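Long-range contacts in major capsid protein (Faustovirus, PDB 5J7O), which builds the capsid shell of a large double-stranded DNA virus, folding as a double jelly-roll that assembles as a trimer: residues 469-474 and 561-566; 452-457 and 604-609. All coordinates share one frame; numbering follows the deposited sequence.

Interaction 1: residues 469-474 and 561-566; sequences HHLTSV and PQDKGA
L471 and D563 join two loops of the double jelly-roll: 469-474 leads into strand 473-490, while the loop 561-566 holds an Asx turn inside a type I beta turn from D563 to A566. The direct hydrogen bond runs from L471 N to the syn lone pair of D563 OD2 at 2.9 Å and is bent, 144° at the hydrogen. The aspartate's CG stands anti to the backbone N (chi1 -167°), which carries the carboxylate carbon toward L471 N. OD2 also forms a salt bridge with K211, whose NZ bonds H469 O as well. The second oxygen, OD1, closes the Asx turn by accepting from G565 N at 3.0 Å, a nearly straight bond that arrives from above the carboxylate plane.

Two waters complete the polar seam. One donates to D563 OD1, accepts from T472 OG1 and lies in the ring plane at the edge of H470, by ND1; the other donates to both L471 O and G565 O.

Apolar contacts are few. L471 crosses D563 at about a right angle and sets CD1 4.0 Å from A566 CB, while M208 and F212 of helix 203-212 pack on L471 and A566 respectively. T472 CG2 presses on the turn itself, 3.3 Å from G565 N.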
loop_
_atom_site.group_PDB
_atom_site.type_symbol
_atom_site.label_atom_id
_atom_site.label_comp_id
_atom_site.label_asym_id
_atom_site.label_seq_id
_atom_site.Cartn_x
_atom_site.Cartn_y
_atom_site.Cartn_z
ATOM N N HIS B 469 -3.802 2.889 -21.042
ATOM C CA HIS B 469 -4.211 1.636 -20.420
ATOM C C HIS B 469 -5.462 1.774 -19.560
ATOM O O HIS B 469 -5.996 0.757 -19.104
ATOM C CB HIS B 469 -3.064 1.059 -19.578
ATOM C CG HIS B 469 -2.642 1.936 -18.441
ATOM N ND1 HIS B 469 -3.245 1.890 -17.202
ATOM C CD2 HIS B 469 -1.674 2.879 -18.353
ATOM C CE1 HIS B 469 -2.667 2.767 -16.401
ATOM N NE2 HIS B 469 -1.711 3.381 -17.075
ATOM N N HIS B 470 -5.949 2.992 -19.340
ATOM C CA HIS B 470 -7.174 3.174 -18.577
ATOM C C HIS B 470 -8.391 2.799 -19.414
ATOM O O HIS B 470 -8.458 3.092 -20.610
ATOM C CB HIS B 470 -7.292 4.619 -18.101
ATOM C CG HIS B 470 -6.384 4.957 -16.960
ATOM N ND1 HIS B 470 -6.782 4.867 -15.644
ATOM C CD2 HIS B 470 -5.101 5.390 -16.937
ATOM C CE1 HIS B 470 -5.783 5.231 -14.858
ATOM N NE2 HIS B 470 -4.752 5.552 -15.618
ATOM N N LEU B 471 -9.361 2.152 -18.771
ATOM C CA LEU B 471 -10.582 1.715 -19.435
ATOM C C LEU B 471 -11.754 2.660 -19.200
ATOM O O LEU B 471 -12.890 2.318 -19.547
ATOM C CB LEU B 471 -10.948 0.299 -18.984
ATOM C CG LEU B 471 -9.893 -0.775 -19.258
ATOM C CD1 LEU B 471 -10.382 -2.146 -18.813
ATOM C CD2 LEU B 471 -9.510 -0.789 -20.733
ATOM N N THR B 472 -11.511 3.830 -18.620
ATOM C CA THR B 472 -12.532 4.848 -18.412
ATOM C C THR B 472 -12.112 6.142 -19.096
ATOM O O THR B 472 -11.038 6.242 -19.696
ATOM C CB THR B 472 -12.776 5.103 -16.921
ATOM O OG1 THR B 472 -11.582 5.619 -16.318
ATOM C CG2 THR B 472 -13.183 3.830 -16.216
ATOM N N SER B 473 -12.981 7.143 -18.996
ATOM C CA SER B 473 -12.667 8.495 -19.432
ATOM C C SER B 473 -12.077 9.255 -18.252
ATOM O O SER B 473 -12.704 9.343 -17.191
ATOM C CB SER B 473 -13.912 9.199 -19.963
ATOM O OG SER B 473 -13.598 10.495 -20.443
ATOM N N VAL B 474 -10.875 9.795 -18.433
ATOM C CA VAL B 474 -10.136 10.453 -17.364
ATOM C C VAL B 474 -10.076 11.945 -17.656
ATOM O O VAL B 474 -9.653 12.357 -18.743
ATOM C CB VAL B 474 -8.722 9.867 -17.213
ATOM C CG1 VAL B 474 -8.074 10.377 -15.934
ATOM C CG2 VAL B 474 -8.772 8.347 -17.227
ATOM N N PRO B 561 -9.448 -5.071 -9.307
ATOM C CA PRO B 561 -8.830 -4.063 -10.175
ATOM C C PRO B 561 -9.019 -2.649 -9.647
ATOM O O PRO B 561 -10.102 -2.266 -9.196
ATOM C CB PRO B 561 -9.564 -4.257 -11.506
ATOM C CG PRO B 561 -10.919 -4.736 -11.099
ATOM C CD PRO B 561 -10.723 -5.568 -9.855
ATOM N N GLN B 562 -7.939 -1.868 -9.715
ATOM C CA GLN B 562 -8.029 -0.452 -9.378
ATOM C C GLN B 562 -8.750 0.323 -10.475
ATOM O O GLN B 562 -9.522 1.246 -10.186
ATOM C CB GLN B 562 -6.630 0.120 -9.147
ATOM C CG GLN B 562 -6.598 1.370 -8.284
ATOM C CD GLN B 562 -6.807 1.064 -6.813
ATOM O OE1 GLN B 562 -6.722 -0.088 -6.388
ATOM N NE2 GLN B 562 -7.082 2.098 -6.028
ATOM N N ASP B 563 -8.511 -0.042 -11.734
ATOM C CA ASP B 563 -9.167 0.602 -12.865
ATOM C C ASP B 563 -10.678 0.449 -12.751
ATOM O O ASP B 563 -11.196 -0.670 -12.681
ATOM C CB ASP B 563 -8.659 -0.010 -14.173
ATOM C CG ASP B 563 -9.045 0.803 -15.400
ATOM O OD1 ASP B 563 -10.059 1.532 -15.356
ATOM O OD2 ASP B 563 -8.331 0.706 -16.420
ATOM N N LYS B 564 -11.386 1.581 -12.738
ATOM C CA LYS B 564 -12.833 1.567 -12.558
ATOM C C LYS B 564 -13.584 1.007 -13.759
ATOM O O LYS B 564 -14.779 0.721 -13.638
ATOM C CB LYS B 564 -13.342 2.975 -12.250
ATOM C CG LYS B 564 -13.441 3.288 -10.766
ATOM C CD LYS B 564 -14.231 4.566 -10.531
ATOM C CE LYS B 564 -14.609 4.724 -9.068
ATOM N NZ LYS B 564 -15.503 5.895 -8.857
ATOM N N GLY B 565 -12.928 0.849 -14.905
ATOM C CA GLY B 565 -13.556 0.308 -16.091
ATOM C C GLY B 565 -13.196 -1.123 -16.411
ATOM O O GLY B 565 -13.519 -1.595 -17.509
ATOM N N ALA B 566 -12.541 -1.833 -15.497
ATOM C CA ALA B 566 -12.122 -3.209 -15.729
ATOM C C ALA B 566 -13.179 -4.157 -15.174
ATOM O O ALA B 566 -13.428 -4.179 -13.965
ATOM C CB ALA B 566 -10.763 -3.474 -15.084
HETATM O O HOH W 1 -9.444 4.225 -15.707
HETATM O O HOH W 2 -14.814 0.095 -19.285
#

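Interaction 2: residues 452-457 and 604-609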
loop_
_atom_site.group_PDB
_atom_site.type_symbol
_atom_site.label_atom_id
_atom_site.label_comp_id
_atom_site.label_asym_id
_atom_site.label_seq_id
_atom_site.Cartn_x
_atom_site.Cartn_y
_atom_site.Cartn_z
ATOM N N ARG B 452 -13.123 1.335 -23.682
ATOM C CA ARG B 452 -12.063 2.328 -23.575
ATOM C C ARG B 452 -12.320 3.480 -24.538
ATOM O O ARG B 452 -12.476 3.239 -25.743
ATOM C CB ARG B 452 -10.714 1.696 -23.871
ATOM C CG ARG B 452 -9.580 2.693 -24.016
ATOM C CD ARG B 452 -8.623 2.262 -25.113
ATOM N NE ARG B 452 -7.445 1.574 -24.598
ATOM C CZ ARG B 452 -6.561 0.944 -25.363
ATOM N NH1 ARG B 452 -6.730 0.906 -26.678
ATOM N NH2 ARG B 452 -5.512 0.350 -24.816
ATOM N N PRO B 453 -12.367 4.725 -24.065
ATOM C CA PRO B 453 -12.557 5.855 -24.984
ATOM C C PRO B 453 -11.417 5.941 -25.987
ATOM O O PRO B 453 -10.246 5.764 -25.642
ATOM C CB PRO B 453 -12.580 7.073 -24.051
ATOM C CG PRO B 453 -12.900 6.522 -22.698
ATOM C CD PRO B 453 -12.281 5.160 -22.662
ATOM N N ALA B 454 -11.776 6.218 -27.244
ATOM C CA ALA B 454 -10.777 6.282 -28.306
ATOM C C ALA B 454 -9.734 7.359 -28.040
ATOM O O ALA B 454 -8.583 7.229 -28.472
ATOM C CB ALA B 454 -11.457 6.525 -29.653
ATOM N N ASN B 455 -10.112 8.423 -27.325
ATOM C CA ASN B 455 -9.184 9.518 -27.068
ATOM C C ASN B 455 -8.047 9.116 -26.137
ATOM O O ASN B 455 -7.022 9.804 -26.102
ATOM C CB ASN B 455 -9.938 10.716 -26.487
ATOM C CG ASN B 455 -9.066 11.950 -26.368
ATOM O OD1 ASN B 455 -8.651 12.329 -25.272
ATOM N ND2 ASN B 455 -8.773 12.578 -27.502
ATOM N N ASN B 456 -8.197 8.019 -25.391
ATOM C CA ASN B 456 -7.135 7.583 -24.492
ATOM C C ASN B 456 -5.874 7.166 -25.237
ATOM O O ASN B 456 -4.789 7.179 -24.645
ATOM C CB ASN B 456 -7.631 6.432 -23.616
ATOM C CG ASN B 456 -8.705 6.867 -22.639
ATOM O OD1 ASN B 456 -9.341 7.904 -22.819
ATOM N ND2 ASN B 456 -8.910 6.073 -21.593
ATOM N N ILE B 457 -5.986 6.804 -26.515
ATOM C CA ILE B 457 -4.844 6.431 -27.337
ATOM C C ILE B 457 -4.635 7.397 -28.497
ATOM O O ILE B 457 -3.848 7.115 -29.399
ATOM C CB ILE B 457 -4.975 4.984 -27.851
ATOM C CG1 ILE B 457 -6.250 4.826 -28.682
ATOM C CG2 ILE B 457 -4.966 4.004 -26.689
ATOM C CD1 ILE B 457 -6.481 3.415 -29.180
ATOM N N SER B 604 -19.913 11.890 -30.065
ATOM C CA SER B 604 -18.862 12.810 -29.657
ATOM C C SER B 604 -17.784 12.132 -28.823
ATOM O O SER B 604 -16.736 12.741 -28.583
ATOM C CB SER B 604 -19.458 13.980 -28.872
ATOM O OG SER B 604 -20.498 14.606 -29.603
ATOM N N ASN B 605 -18.012 10.895 -28.383
ATOM C CA ASN B 605 -17.061 10.162 -27.546
ATOM C C ASN B 605 -17.053 8.697 -27.961
ATOM O O ASN B 605 -17.598 7.832 -27.267
ATOM C CB ASN B 605 -17.415 10.310 -26.064
ATOM C CG ASN B 605 -17.382 11.751 -25.598
ATOM O OD1 ASN B 605 -16.316 12.295 -25.306
ATOM N ND2 ASN B 605 -18.550 12.378 -25.526
ATOM N N PRO B 606 -16.442 8.382 -29.104
ATOM C CA PRO B 606 -16.363 6.979 -29.525
ATOM C C PRO B 606 -15.486 6.168 -28.585
ATOM O O PRO B 606 -14.462 6.646 -28.092
ATOM C CB PRO B 606 -15.756 7.061 -30.931
ATOM C CG PRO B 606 -15.028 8.360 -30.952
ATOM C CD PRO B 606 -15.823 9.290 -30.085
ATOM N N CYS B 607 -15.903 4.929 -28.338
ATOM C CA CYS B 607 -15.191 4.026 -27.448
ATOM C C CYS B 607 -15.041 2.665 -28.111
ATOM O O CYS B 607 -15.775 2.317 -29.040
ATOM C CB CYS B 607 -15.912 3.874 -26.101
ATOM S SG CYS B 607 -16.205 5.421 -25.214
ATOM N N ASP B 608 -14.076 1.895 -27.618
ATOM C CA ASP B 608 -13.796 0.554 -28.114
ATOM C C ASP B 608 -14.197 -0.458 -27.049
ATOM O O ASP B 608 -13.640 -0.454 -25.945
ATOM C CB ASP B 608 -12.316 0.399 -28.468
ATOM C CG ASP B 608 -11.888 1.312 -29.600
ATOM O OD1 ASP B 608 -12.704 1.553 -30.513
ATOM O OD2 ASP B 608 -10.733 1.787 -29.576
ATOM N N LEU B 609 -15.157 -1.319 -27.377
ATOM C CA LEU B 609 -15.563 -2.388 -26.465
ATOM C C LEU B 609 -14.556 -3.523 -26.594
ATOM O O LEU B 609 -14.577 -4.284 -27.564
ATOM C CB LEU B 609 -16.977 -2.864 -26.768
ATOM C CG LEU B 609 -17.550 -3.765 -25.671
ATOM C CD1 LEU B 609 -17.823 -2.959 -24.408
ATOM C CD2 LEU B 609 -18.800 -4.489 -26.137
HETATM O O HOH W 3 -13.355 9.278 -26.882
#
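P453 and C607 face each other as a non-hydrogen-bonded antiparallel pair, their side chains on the same face of the sheet and their CA atoms 4.0 Å apart. C607 has SG anti to its own carbonyl carbon (chi1 -56°), and the sulfur comes to rest 3.7 Å from P453 CA, beside the base of the proline ring. F600 packs on the cysteine as well.

On the other face R452 and D608 form the neighbouring hydrogen-bonded pair, but their charged ends do not meet: R452 NH1 stays 5.0 Å from D608 OD2. The arginine chain bends at chi2 and chi3, and I457 CG2 lies over one face of its guanidinium, 3.5 Å above the plane and offset toward the rim. The aspartate's salt bridge goes instead to R427 on the adjacent strand 415-428. Between the backbones of this pair, R452 N donates to D608 O and D608 N returns a bond to R452 O at 2.8 Å.

Past P453 the chain turns into a 3-10 segment, yet A454 N still reaches P606 O at 2.8 Å, nearly straight at 172°. A454 CB lies 3.4 Å from that same oxygen and 4.2 Å from P606 CG, and a water donates to the carbonyl too. The whole is an antiparallel pairing of the two inner strands of a four-stranded jelly-roll sheet, at the end of 444-453 and the start of 607-620.

The centres of the two contacts are 12 Å apart, and interaction 1 is nested along the chain within the loop that interaction 2 closes: 452-457, 469-474, 561-566, then 604-609. They meet directly through N456, whose ND2 probably donates to both H470 O and T472 O, so the turn following strand 444-453 is tied to the chain that leads into strand 473-490. Interaction 2 pairs two strands of the sheet 415-428, 607-620, 444-453, 567-570, and the loop 561-566 of interaction 1 runs straight into the last of these. That loop also reaches a second subunit, Q562 bonding T220 and R224 there, which places interaction 1 beside the trimer interface.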